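Local coordinates for 6-aminohexanoate-cyclic-dimer hydrolase (Arthrobacter sp., PDB 3A2Q), which hydrolyses the cyclic dimer of 6-aminohexanoate, a nylon-6 by-product, to the linear dimer, opening one amide bond of the ring, at residues T11-L16 / G66-L71; E29-H34 / V113-T118; N139-G144 / A157-L162; R245-G250 / L462-A467. The protein carries 1 engineered substitution. All blocks are in the same frame, centred on the assembly; numbering follows the deposited sequence.

Contact 1. Residues T11-L16 / G66-L71; sequences TAQAEL and GVPYLL
Val67 meets the helix 11-16 at Ala14, and one methyl group makes nearly all of the close packing. Its CG2 sits 3.7 Å from Ala14 CB and equally near Ala14 CA, so that the methyl rests on the alanine's CA and CB together. The side chain reaches there because CG2 lies anti to its own carbonyl carbon, while the other branch, CG1, is anti to the backbone N (chi1 -176°) and turns toward Gln13. On that flank the fit is looser: Gln13 OE1 stands 4.4 Å from Val67 CG1 and 4.3 Å from Pro68 CD, both distances of grazing contact. The amide of Gln13 is held by its own chain, NE2 bonding to Gln8 O, just ahead of the helix. Away from Val67, the helix bears the solvent-exposed Glu15, with Thr11, Ala12 and Leu16 partly exposed. The example illustrates an alanine letting a helix settle closely on a chain about to enter a sheet. Thr11 OG1 ties the helix to Asp221, and Gln13 also touches Pro164. The chain from Val67 continues into strand 68-72, which lies between strands 113-118 and 165-170 and ends at Lys72, probably part of the charge relay.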
loop_
_atom_site.group_PDB
_atom_site.type_symbol
_atom_site.label_atom_id
_atom_site.label_comp_id
_atom_site.label_asym_id
_atom_site.label_seq_id
_atom_site.Cartn_x
_atom_site.Cartn_y
_atom_site.Cartn_z
ATOM N N THR A 11 10.395 12.638 -9.924
ATOM C CA THR A 11 10.597 13.205 -11.248
ATOM C C THR A 11 11.514 14.427 -11.186
ATOM O O THR A 11 12.429 14.566 -11.998
ATOM C CB THR A 11 9.257 13.614 -11.885
ATOM O OG1 THR A 11 8.417 12.458 -12.006
ATOM C CG2 THR A 11 9.485 14.214 -13.265
ATOM N N ALA A 12 11.270 15.307 -10.220
ATOM C CA ALA A 12 12.083 16.509 -10.069
ATOM C C ALA A 12 13.496 16.164 -9.607
ATOM O O ALA A 12 14.463 16.790 -10.037
ATOM C CB ALA A 12 11.426 17.471 -9.088
ATOM N N GLN A 13 13.616 15.170 -8.734
ATOM C CA GLN A 13 14.926 14.758 -8.239
ATOM C C GLN A 13 15.761 14.127 -9.339
ATOM O O GLN A 13 16.984 14.266 -9.358
ATOM C CB GLN A 13 14.782 13.766 -7.091
ATOM C CG GLN A 13 14.354 14.398 -5.789
ATOM C CD GLN A 13 14.369 13.413 -4.650
ATOM O OE1 GLN A 13 15.280 12.598 -4.539
ATOM N NE2 GLN A 13 13.362 13.488 -3.787
ATOM N N ALA A 14 15.096 13.422 -10.249
ATOM C CA ALA A 14 15.781 12.778 -11.358
ATOM C C ALA A 14 16.308 13.847 -12.306
ATOM O O ALA A 14 17.409 13.728 -12.840
ATOM C CB ALA A 14 14.828 11.846 -12.093
ATOM N N GLU A 15 15.512 14.894 -12.506
ATOM C CA GLU A 15 15.895 15.990 -13.386
ATOM C C GLU A 15 17.057 16.800 -12.822
ATOM O O GLU A 15 17.903 17.278 -13.574
ATOM C CB GLU A 15 14.697 16.907 -13.644
ATOM C CG GLU A 15 13.718 16.350 -14.663
ATOM C CD GLU A 15 12.465 17.196 -14.804
ATOM O OE1 GLU A 15 12.588 18.424 -14.998
ATOM O OE2 GLU A 15 11.354 16.628 -14.727
ATOM N N LEU A 16 17.100 16.957 -11.504
ATOM C CA LEU A 16 18.187 17.704 -10.884
ATOM C C LEU A 16 19.504 16.993 -11.161
ATOM O O LEU A 16 20.543 17.631 -11.305
ATOM C CB LEU A 16 17.964 17.839 -9.373
ATOM C CG LEU A 16 16.872 18.824 -8.939
ATOM C CD1 LEU A 16 16.757 18.827 -7.423
ATOM C CD2 LEU A 16 17.207 20.218 -9.447
ATOM N N GLY A 66 19.829 7.376 -10.292
ATOM C CA GLY A 66 20.267 8.008 -9.058
ATOM C C GLY A 66 19.209 8.268 -7.999
ATOM O O GLY A 66 19.543 8.588 -6.857
ATOM N N VAL A 67 17.935 8.132 -8.355
ATOM C CA VAL A 67 16.870 8.379 -7.391
ATOM C C VAL A 67 16.679 7.200 -6.450
ATOM O O VAL A 67 16.489 6.065 -6.885
ATOM C CB VAL A 67 15.531 8.674 -8.085
ATOM C CG1 VAL A 67 14.475 9.021 -7.040
ATOM C CG2 VAL A 67 15.697 9.820 -9.074
ATOM N N PRO A 68 16.729 7.456 -5.135
ATOM C CA PRO A 68 16.562 6.397 -4.138
ATOM C C PRO A 68 15.103 6.001 -3.947
ATOM O O PRO A 68 14.199 6.810 -4.165
ATOM C CB PRO A 68 17.137 7.023 -2.860
ATOM C CG PRO A 68 17.936 8.212 -3.343
ATOM C CD PRO A 68 17.123 8.716 -4.486
ATOM N N TYR A 69 14.885 4.754 -3.539
ATOM C CA TYR A 69 13.542 4.255 -3.262
ATOM C C TYR A 69 13.646 3.213 -2.159
ATOM O O TYR A 69 14.721 2.666 -1.910
ATOM C CB TYR A 69 12.898 3.655 -4.523
ATOM C CG TYR A 69 13.174 2.190 -4.763
ATOM C CD1 TYR A 69 12.261 1.214 -4.362
ATOM C CD2 TYR A 69 14.335 1.777 -5.415
ATOM C CE1 TYR A 69 12.494 -0.138 -4.612
ATOM C CE2 TYR A 69 14.578 0.427 -5.667
ATOM C CZ TYR A 69 13.653 -0.523 -5.264
ATOM O OH TYR A 69 13.887 -1.853 -5.519
ATOM N N LEU A 70 12.529 2.952 -1.490
ATOM C CA LEU A 70 12.494 1.988 -0.404
ATOM C C LEU A 70 11.583 0.805 -0.720
ATOM O O LEU A 70 10.566 0.946 -1.399
ATOM C CB LEU A 70 12.054 2.686 0.884
ATOM C CG LEU A 70 13.093 3.670 1.427
ATOM C CD1 LEU A 70 12.464 4.602 2.448
ATOM C CD2 LEU A 70 14.249 2.884 2.030
ATOM N N LEU A 71 11.962 -0.355 -0.197
ATOM C CA LEU A 71 11.252 -1.605 -0.423
ATOM C C LEU A 71 10.705 -2.189 0.877
ATOM O O LEU A 71 11.401 -2.226 1.886
ATOM C CB LEU A 71 12.225 -2.597 -1.062
ATOM C CG LEU A 71 11.743 -3.908 -1.671
ATOM C CD1 LEU A 71 10.974 -3.610 -2.947
ATOM C CD2 LEU A 71 12.948 -4.794 -1.973
#

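Contact 2. Residues E29-H34 / V113-T118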
loop_
_atom_site.group_PDB
_atom_site.type_symbol
_atom_site.label_atom_id
_atom_site.label_comp_id
_atom_site.label_asym_id
_atom_site.label_seq_id
_atom_site.Cartn_x
_atom_site.Cartn_y
_atom_site.Cartn_z
ATOM N N GLU A 29 23.934 10.857 -0.831
ATOM C CA GLU A 29 24.517 11.153 0.474
ATOM C C GLU A 29 23.643 12.113 1.270
ATOM O O GLU A 29 23.560 12.018 2.495
ATOM C CB GLU A 29 25.923 11.736 0.312
ATOM C CG GLU A 29 26.936 10.757 -0.258
ATOM C CD GLU A 29 26.987 9.451 0.515
ATOM O OE1 GLU A 29 26.860 9.488 1.756
ATOM O OE2 GLU A 29 27.166 8.387 -0.115
ATOM N N ALA A 30 22.993 13.039 0.574
ATOM C CA ALA A 30 22.109 13.992 1.230
ATOM C C ALA A 30 20.901 13.227 1.762
ATOM O O ALA A 30 20.351 13.562 2.814
ATOM C CB ALA A 30 21.660 15.064 0.243
ATOM N N THR A 31 20.501 12.191 1.031
ATOM C CA THR A 31 19.365 11.366 1.424
ATOM C C THR A 31 19.733 10.450 2.592
ATOM O O THR A 31 18.959 10.300 3.539
ATOM C CB THR A 31 18.866 10.512 0.237
ATOM O OG1 THR A 31 18.462 11.375 -0.836
ATOM C CG2 THR A 31 17.687 9.649 0.658
ATOM N N ILE A 32 20.916 9.844 2.528
ATOM C CA ILE A 32 21.372 8.957 3.596
ATOM C C ILE A 32 21.529 9.725 4.910
ATOM O O ILE A 32 21.159 9.230 5.977
ATOM C CB ILE A 32 22.724 8.290 3.241
ATOM C CG1 ILE A 32 22.560 7.406 2.002
ATOM C CG2 ILE A 32 23.219 7.456 4.413
ATOM C CD1 ILE A 32 23.839 6.741 1.544
ATOM N N ALA A 33 22.075 10.935 4.830
ATOM C CA ALA A 33 22.269 11.758 6.018
ATOM C C ALA A 33 20.914 12.037 6.657
ATOM O O ALA A 33 20.747 11.907 7.872
ATOM C CB ALA A 33 22.950 13.068 5.640
ATOM N N HIS A 34 19.949 12.416 5.825
ATOM C CA HIS A 34 18.601 12.714 6.289
ATOM C C HIS A 34 17.995 11.493 6.977
ATOM O O HIS A 34 17.377 11.606 8.035
ATOM C CB HIS A 34 17.731 13.145 5.106
ATOM C CG HIS A 34 16.325 13.493 5.484
ATOM N ND1 HIS A 34 16.021 14.502 6.371
ATOM C CD2 HIS A 34 15.142 12.966 5.094
ATOM C CE1 HIS A 34 14.710 14.582 6.510
ATOM N NE2 HIS A 34 14.153 13.660 5.746
ATOM N N VAL A 113 17.801 3.539 -7.075
ATOM C CA VAL A 113 18.789 2.852 -6.245
ATOM C C VAL A 113 18.116 2.361 -4.961
ATOM O O VAL A 113 17.427 3.121 -4.284
ATOM C CB VAL A 113 20.007 3.777 -5.900
ATOM C CG1 VAL A 113 20.568 4.392 -7.180
ATOM C CG2 VAL A 113 19.607 4.866 -4.921
ATOM N N LEU A 114 18.296 1.081 -4.646
ATOM C CA LEU A 114 17.691 0.495 -3.455
ATOM C C LEU A 114 18.365 1.015 -2.191
ATOM O O LEU A 114 19.475 0.604 -1.853
ATOM C CB LEU A 114 17.786 -1.032 -3.507
ATOM C CG LEU A 114 17.117 -1.772 -2.351
ATOM C CD1 LEU A 114 15.687 -1.272 -2.191
ATOM C CD2 LEU A 114 17.141 -3.273 -2.613
ATOM N N LEU A 115 17.674 1.914 -1.493
ATOM C CA LEU A 115 18.193 2.530 -0.275
ATOM C C LEU A 115 18.029 1.684 0.982
ATOM O O LEU A 115 18.813 1.807 1.921
ATOM C CB LEU A 115 17.522 3.891 -0.058
ATOM C CG LEU A 115 18.081 4.771 1.060
ATOM C CD1 LEU A 115 19.530 5.136 0.740
ATOM C CD2 LEU A 115 17.233 6.033 1.191
ATOM N N GLY A 116 17.008 0.835 1.010
ATOM C CA GLY A 116 16.783 0.001 2.177
ATOM C C GLY A 116 15.386 -0.589 2.228
ATOM O O GLY A 116 14.600 -0.419 1.295
ATOM N N LYS A 117 15.081 -1.289 3.316
ATOM C CA LYS A 117 13.773 -1.911 3.488
ATOM C C LYS A 117 12.963 -1.256 4.606
ATOM O O LYS A 117 13.524 -0.768 5.588
ATOM C CB LYS A 117 13.929 -3.400 3.782
ATOM C CG LYS A 117 14.547 -4.206 2.655
ATOM C CD LYS A 117 14.431 -5.678 2.977
ATOM C CE LYS A 117 14.775 -6.560 1.799
ATOM N NZ LYS A 117 14.374 -7.962 2.109
ATOM N N THR A 118 11.640 -1.266 4.455
ATOM C CA THR A 118 10.748 -0.654 5.435
ATOM C C THR A 118 9.994 -1.639 6.318
ATOM O O THR A 118 9.722 -2.776 5.926
ATOM C CB THR A 118 9.730 0.242 4.740
ATOM O OG1 THR A 118 9.084 -0.504 3.700
ATOM C CG2 THR A 118 10.420 1.459 4.152
#
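Thr31, Ile32 and Leu115 meet without a flat group among them: neither ring nor amide has a face or an edge in this contact, and aliphatic branches do all the touching. The nearby ring that matters is that of Phe50 in helix 50-59, which touches both Ile32 and Leu115 and so borders the contact. Within it, Leu115 works as a fork. Its CG is anti to the backbone N (chi1 -172°), which carries the branch point out from strand 113-118 toward the helix, and its two methyls then part company. Leu115 CD2 lies 3.7 Å from Thr31 CG2, and Leu115 CD1 lies 4.0 Å from Ile32 CG1. Both pairs meet at a slant, neither running alongside nor end to end. The backbones stay well apart, with Ile32 CA and Leu115 CA 8.1 Å from each other, a gap bridged by side chains alone. Thr31 presents its methyl because OG1 is turned to its own helix, where it bonds to Leu27 O; a polar residue thereby offers an apolar surface. Leu28 and Val35 of the same helix 24-42 also touch Leu115, extending the hydrophobic surroundings along successive turns. The helix thus lies against the sheet of this alpha/beta fold. With no hydrogen bond or charge pair between the segments, their mutual attraction is essentially dispersion and the exclusion of water; the one hydroxyl at the interface already has a partner, so its burial should cost little.

Contact 3. Residues N139-G144 / A157-L162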
loop_
_atom_site.group_PDB
_atom_site.type_symbol
_atom_site.label_atom_id
_atom_site.label_comp_id
_atom_site.label_asym_id
_atom_site.label_seq_id
_atom_site.Cartn_x
_atom_site.Cartn_y
_atom_site.Cartn_z
ATOM N N ASN A 139 4.242 7.741 13.386
ATOM C CA ASN A 139 3.801 8.728 12.411
ATOM C C ASN A 139 4.565 10.047 12.460
ATOM O O ASN A 139 4.623 10.708 13.498
ATOM C CB ASN A 139 2.309 8.994 12.601
ATOM C CG ASN A 139 1.654 9.542 11.353
ATOM O OD1 ASN A 139 2.111 10.526 10.782
ATOM N ND2 ASN A 139 0.568 8.903 10.924
ATOM N N PRO A 140 5.167 10.446 11.330
ATOM C CA PRO A 140 5.928 11.697 11.234
ATOM C C PRO A 140 5.080 12.922 11.586
ATOM O O PRO A 140 5.606 13.955 12.002
ATOM C CB PRO A 140 6.386 11.720 9.775
ATOM C CG PRO A 140 6.435 10.260 9.401
ATOM C CD PRO A 140 5.218 9.694 10.064
ATOM N N TRP A 141 3.766 12.805 11.412
ATOM C CA TRP A 141 2.864 13.910 11.714
ATOM C C TRP A 141 2.566 13.992 13.210
ATOM O O TRP A 141 2.221 15.053 13.718
ATOM C CB TRP A 141 1.548 13.768 10.933
ATOM C CG TRP A 141 1.722 13.800 9.440
ATOM C CD1 TRP A 141 2.123 12.770 8.638
ATOM C CD2 TRP A 141 1.547 14.933 8.579
ATOM N NE1 TRP A 141 2.212 13.191 7.330
ATOM C CE2 TRP A 141 1.864 14.515 7.265
ATOM C CE3 TRP A 141 1.154 16.261 8.790
ATOM C CZ2 TRP A 141 1.803 15.381 6.164
ATOM C CZ3 TRP A 141 1.093 17.126 7.689
ATOM C CH2 TRP A 141 1.417 16.678 6.396
ATOM N N ASN A 142 2.693 12.860 13.897
ATOM C CA ASN A 142 2.451 12.771 15.336
ATOM C C ASN A 142 3.044 11.443 15.812
ATOM O O ASN A 142 2.445 10.388 15.624
ATOM C CB ASN A 142 0.950 12.799 15.619
ATOM C CG ASN A 142 0.640 12.959 17.083
ATOM O OD1 ASN A 142 1.279 12.344 17.933
ATOM N ND2 ASN A 142 -0.358 13.779 17.390
ATOM N N LEU A 143 4.212 11.509 16.443
ATOM C CA LEU A 143 4.921 10.312 16.909
ATOM C C LEU A 143 4.158 9.364 17.831
ATOM O O LEU A 143 4.558 8.210 18.017
ATOM C CB LEU A 143 6.242 10.725 17.560
ATOM C CG LEU A 143 7.172 11.491 16.615
ATOM C CD1 LEU A 143 8.432 11.916 17.354
ATOM C CD2 LEU A 143 7.517 10.613 15.414
ATOM N N GLY A 144 3.061 9.834 18.405
ATOM C CA GLY A 144 2.286 8.969 19.272
ATOM C C GLY A 144 1.200 8.246 18.501
ATOM O O GLY A 144 0.424 7.488 19.078
ATOM N N ALA A 157 8.046 6.555 5.549
ATOM C CA ALA A 157 9.312 6.922 4.925
ATOM C C ALA A 157 9.113 8.021 3.891
ATOM O O ALA A 157 9.825 9.022 3.895
ATOM C CB ALA A 157 9.948 5.701 4.276
ATOM N N VAL A 158 8.140 7.836 3.005
ATOM C CA VAL A 158 7.864 8.827 1.976
ATOM C C VAL A 158 7.340 10.131 2.576
ATOM O O VAL A 158 7.672 11.216 2.108
ATOM C CB VAL A 158 6.849 8.279 0.937
ATOM C CG1 VAL A 158 6.502 9.364 -0.085
ATOM C CG2 VAL A 158 7.446 7.064 0.236
ATOM N N ALA A 159 6.533 10.021 3.624
ATOM C CA ALA A 159 5.980 11.201 4.276
ATOM C C ALA A 159 7.087 12.033 4.932
ATOM O O ALA A 159 6.970 13.249 5.047
ATOM C CB ALA A 159 4.956 10.782 5.317
ATOM N N ALA A 160 8.159 11.366 5.350
ATOM C CA ALA A 160 9.287 12.031 6.002
ATOM C C ALA A 160 10.442 12.304 5.045
ATOM O O ALA A 160 11.542 12.656 5.470
ATOM C CB ALA A 160 9.775 11.195 7.171
ATOM N N ALA A 161 10.187 12.129 3.753
ATOM C CA ALA A 161 11.185 12.369 2.718
ATOM C C ALA A 161 12.444 11.505 2.795
ATOM O O ALA A 161 13.517 11.934 2.372
ATOM C CB ALA A 161 11.569 13.845 2.707
ATOM N N LEU A 162 12.323 10.289 3.322
ATOM C CA LEU A 162 13.480 9.404 3.393
ATOM C C LEU A 162 13.723 8.865 1.981
ATOM O O LEU A 162 14.771 8.289 1.688
ATOM C CB LEU A 162 13.227 8.253 4.370
ATOM C CG LEU A 162 12.716 8.641 5.761
ATOM C CD1 LEU A 162 12.763 7.422 6.671
ATOM C CD2 LEU A 162 13.560 9.765 6.342
#
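A Schellman motif closes helix 152-159, and Ala159 and Ala160 at that closure pack against Pro140 and Trp141 in a type I beta turn running from Asn139 to Asn142. Ala161, with positive phi, is the C-prime residue: Leu162 N returns to Ala157 O and Ala161 N to Val158 O. Across the contact, Pro140 CG lies 4.1 Å from Ala160 CB and 4.4 Å from Ala159 CB, the pyrrolidine corner resting against two successive methyls. Trp141 adds its indole, whose NE1 is 4.2 Å from Ala159 CB, the methyl approaching the ring obliquely. That nitrogen has its hydrogen bond with Cys182 O, which fixes one end of the indole. Two Asx turns shape this loop, one inside the beta turn and one just after it. Asn139 OD1 accepts from Trp141 N at 2.9 Å, the donor tilted 15° from the carbonyl plane, and also lies at the indole edge, in its plane. Further on, Asn142 OD1 takes Gly144 N on a lone pair, in the carbonyl plane. Asn139 ND2 in turn reaches Ser146 O and Val181 O. The packed helix follows the glycine- and serine-rich segment that holds Ser150, probably a charge-relay residue. The division of labour is instructive: hydrogen bonds shape each segment separately or tie it to third parties, while the two segments meet through modest contacts of alanine methyls with a proline ring and an indole.

Contact 4. Residues R245-G250 / L462-A467; sequences RPYAQG and LLLQVA
Gln465 reaches Gly250 because its CG is anti to the carbonyl carbon (chi1 -81°) and the chain beyond is extended, carrying the amide across to the short helix. There NE2 donates to Gly250 O at 3.0 Å, with a bent N-H...O angle of 138°. The donor stands above the carbonyl plane, 49° out of it, away from the usual lone-pair direction, and Gln465 CG approaches the same oxygen to 3.3 Å. One turn earlier in helix 247-250 the contact is apolar. Leu464 CD1 lies 4.0 Å from Tyr247 CB and just as far from Tyr247 CD1, the two side chains crossing at about a right angle. Adjacent residues of one helix thus supply an apolar and a polar attachment. A leucine in place of Gln465 would probably leave Gly250 O without this amide donor and the end of the short helix less firmly tied. Asp227 of helix 219-229 accepts from Tyr247 N and Ala248 N at the start of the short helix, where Pro246 is the N-cap. Ala223 of that longer helix touches both Tyr247 and Leu464, so three helices meet here, while Leu463 of helix 460-473 faces strands 435-442 and 448-455.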
loop_
_atom_site.group_PDB
_atom_site.type_symbol
_atom_site.label_atom_id
_atom_site.label_comp_id
_atom_site.label_asym_id
_atom_site.label_seq_id
_atom_site.Cartn_x
_atom_site.Cartn_y
_atom_site.Cartn_z
ATOM N N ARG A 245 -1.141 3.872 -24.243
ATOM C CA ARG A 245 -0.043 4.822 -24.116
ATOM C C ARG A 245 0.585 4.707 -22.729
ATOM O O ARG A 245 -0.057 4.236 -21.792
ATOM C CB ARG A 245 -0.602 6.231 -24.291
ATOM C CG ARG A 245 0.282 7.198 -25.034
ATOM C CD ARG A 245 -0.278 8.607 -24.892
ATOM N NE ARG A 245 -1.738 8.646 -24.984
ATOM C CZ ARG A 245 -2.437 8.354 -26.078
ATOM N NH1 ARG A 245 -1.816 7.997 -27.195
ATOM N NH2 ARG A 245 -3.761 8.425 -26.055
ATOM N N PRO A 246 1.853 5.122 -22.579
ATOM C CA PRO A 246 2.467 5.030 -21.250
ATOM C C PRO A 246 1.706 5.966 -20.314
ATOM O O PRO A 246 1.220 7.012 -20.740
ATOM C CB PRO A 246 3.904 5.485 -21.493
ATOM C CG PRO A 246 4.135 5.140 -22.944
ATOM C CD PRO A 246 2.839 5.542 -23.588
ATOM N N TYR A 247 1.592 5.592 -19.046
ATOM C CA TYR A 247 0.858 6.416 -18.094
ATOM C C TYR A 247 1.425 7.817 -17.900
ATOM O O TYR A 247 0.673 8.765 -17.687
ATOM C CB TYR A 247 0.762 5.686 -16.756
ATOM C CG TYR A 247 -0.096 4.452 -16.852
ATOM C CD1 TYR A 247 -1.475 4.557 -17.035
ATOM C CD2 TYR A 247 0.469 3.181 -16.811
ATOM C CE1 TYR A 247 -2.273 3.422 -17.180
ATOM C CE2 TYR A 247 -0.318 2.040 -16.957
ATOM C CZ TYR A 247 -1.689 2.171 -17.140
ATOM O OH TYR A 247 -2.477 1.054 -17.274
ATOM N N ALA A 248 2.742 7.958 -17.975
ATOM C CA ALA A 248 3.357 9.271 -17.806
ATOM C C ALA A 248 2.878 10.238 -18.891
ATOM O O ALA A 248 2.927 11.454 -18.714
ATOM C CB ALA A 248 4.871 9.151 -17.845
ATOM N N GLN A 249 2.408 9.688 -20.005
ATOM C CA GLN A 249 1.916 10.496 -21.117
ATOM C C GLN A 249 0.416 10.781 -21.041
ATOM O O GLN A 249 -0.026 11.896 -21.320
ATOM C CB GLN A 249 2.213 9.799 -22.449
ATOM C CG GLN A 249 3.683 9.728 -22.827
ATOM C CD GLN A 249 3.908 8.986 -24.136
ATOM O OE1 GLN A 249 3.221 9.233 -25.131
ATOM N NE2 GLN A 249 4.877 8.075 -24.141
ATOM N N GLY A 250 -0.361 9.772 -20.667
ATOM C CA GLY A 250 -1.804 9.931 -20.595
ATOM C C GLY A 250 -2.348 10.728 -19.424
ATOM O O GLY A 250 -3.473 11.230 -19.481
ATOM N N LEU A 462 -7.707 6.658 -16.559
ATOM C CA LEU A 462 -8.731 7.608 -16.132
ATOM C C LEU A 462 -8.481 8.017 -14.688
ATOM O O LEU A 462 -8.599 9.192 -14.326
ATOM C CB LEU A 462 -10.125 6.985 -16.222
ATOM C CG LEU A 462 -10.712 6.691 -17.600
ATOM C CD1 LEU A 462 -12.109 6.100 -17.424
ATOM C CD2 LEU A 462 -10.775 7.975 -18.424
ATOM N N LEU A 463 -8.125 7.037 -13.868
ATOM C CA LEU A 463 -7.870 7.295 -12.458
ATOM C C LEU A 463 -6.770 8.334 -12.252
ATOM O O LEU A 463 -6.950 9.281 -11.491
ATOM C CB LEU A 463 -7.492 5.995 -11.748
ATOM C CG LEU A 463 -7.313 6.074 -10.231
ATOM C CD1 LEU A 463 -8.627 6.487 -9.568
ATOM C CD2 LEU A 463 -6.856 4.727 -9.721
ATOM N N LEU A 464 -5.639 8.161 -12.928
ATOM C CA LEU A 464 -4.522 9.091 -12.784
ATOM C C LEU A 464 -4.859 10.446 -13.379
ATOM O O LEU A 464 -4.331 11.471 -12.950
ATOM C CB LEU A 464 -3.263 8.529 -13.446
ATOM C CG LEU A 464 -2.697 7.256 -12.810
ATOM C CD1 LEU A 464 -1.549 6.720 -13.643
ATOM C CD2 LEU A 464 -2.243 7.556 -11.393
ATOM N N GLN A 465 -5.740 10.452 -14.374
ATOM C CA GLN A 465 -6.152 11.700 -14.994
ATOM C C GLN A 465 -6.965 12.535 -14.007
ATOM O O GLN A 465 -6.709 13.729 -13.831
ATOM C CB GLN A 465 -6.959 11.408 -16.259
ATOM C CG GLN A 465 -6.079 11.090 -17.451
ATOM C CD GLN A 465 -6.825 10.370 -18.551
ATOM O OE1 GLN A 465 -8.054 10.377 -18.592
ATOM N NE2 GLN A 465 -6.080 9.746 -19.455
ATOM N N VAL A 466 -7.938 11.909 -13.350
ATOM C CA VAL A 466 -8.757 12.629 -12.380
ATOM C C VAL A 466 -7.952 12.944 -11.122
ATOM O O VAL A 466 -8.166 13.971 -10.475
ATOM C CB VAL A 466 -10.017 11.829 -12.002
ATOM C CG1 VAL A 466 -10.803 12.570 -10.923
ATOM C CG2 VAL A 466 -10.894 11.652 -13.230
ATOM N N ALA A 467 -7.017 12.070 -10.777
ATOM C CA ALA A 467 -6.197 12.309 -9.601
ATOM C C ALA A 467 -5.377 13.571 -9.867
ATOM O O ALA A 467 -5.173 14.395 -8.978
ATOM C CB ALA A 467 -5.275 11.121 -9.347
#

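How the contacts relate
Contacts 1, 2 and 3 form a connected group, whereas contact 4 stands apart. Contacts 1 and 2 alternate along the chain, with centres about 11 Å apart; successive helices 10-19 and 24-42 pack on neighbouring strands 68-72 and 113-118, themselves joined by probable hydrogen bonds such as Val113 N to Val67 O. Contact 3 follows in sequence, its centre about 15 Å from that of contact 2, and is tied to it by His34 NE2 and Ala160 O, 2.8 Å apart, a probable hydrogen bond. Contact 4 closes last, its centre about 20 to 29 Å from theirs. Contacts 1 to 3 thus join helices, strands and a loop in one region of the amidase fold, while contact 4 unites helices 212 residues apart.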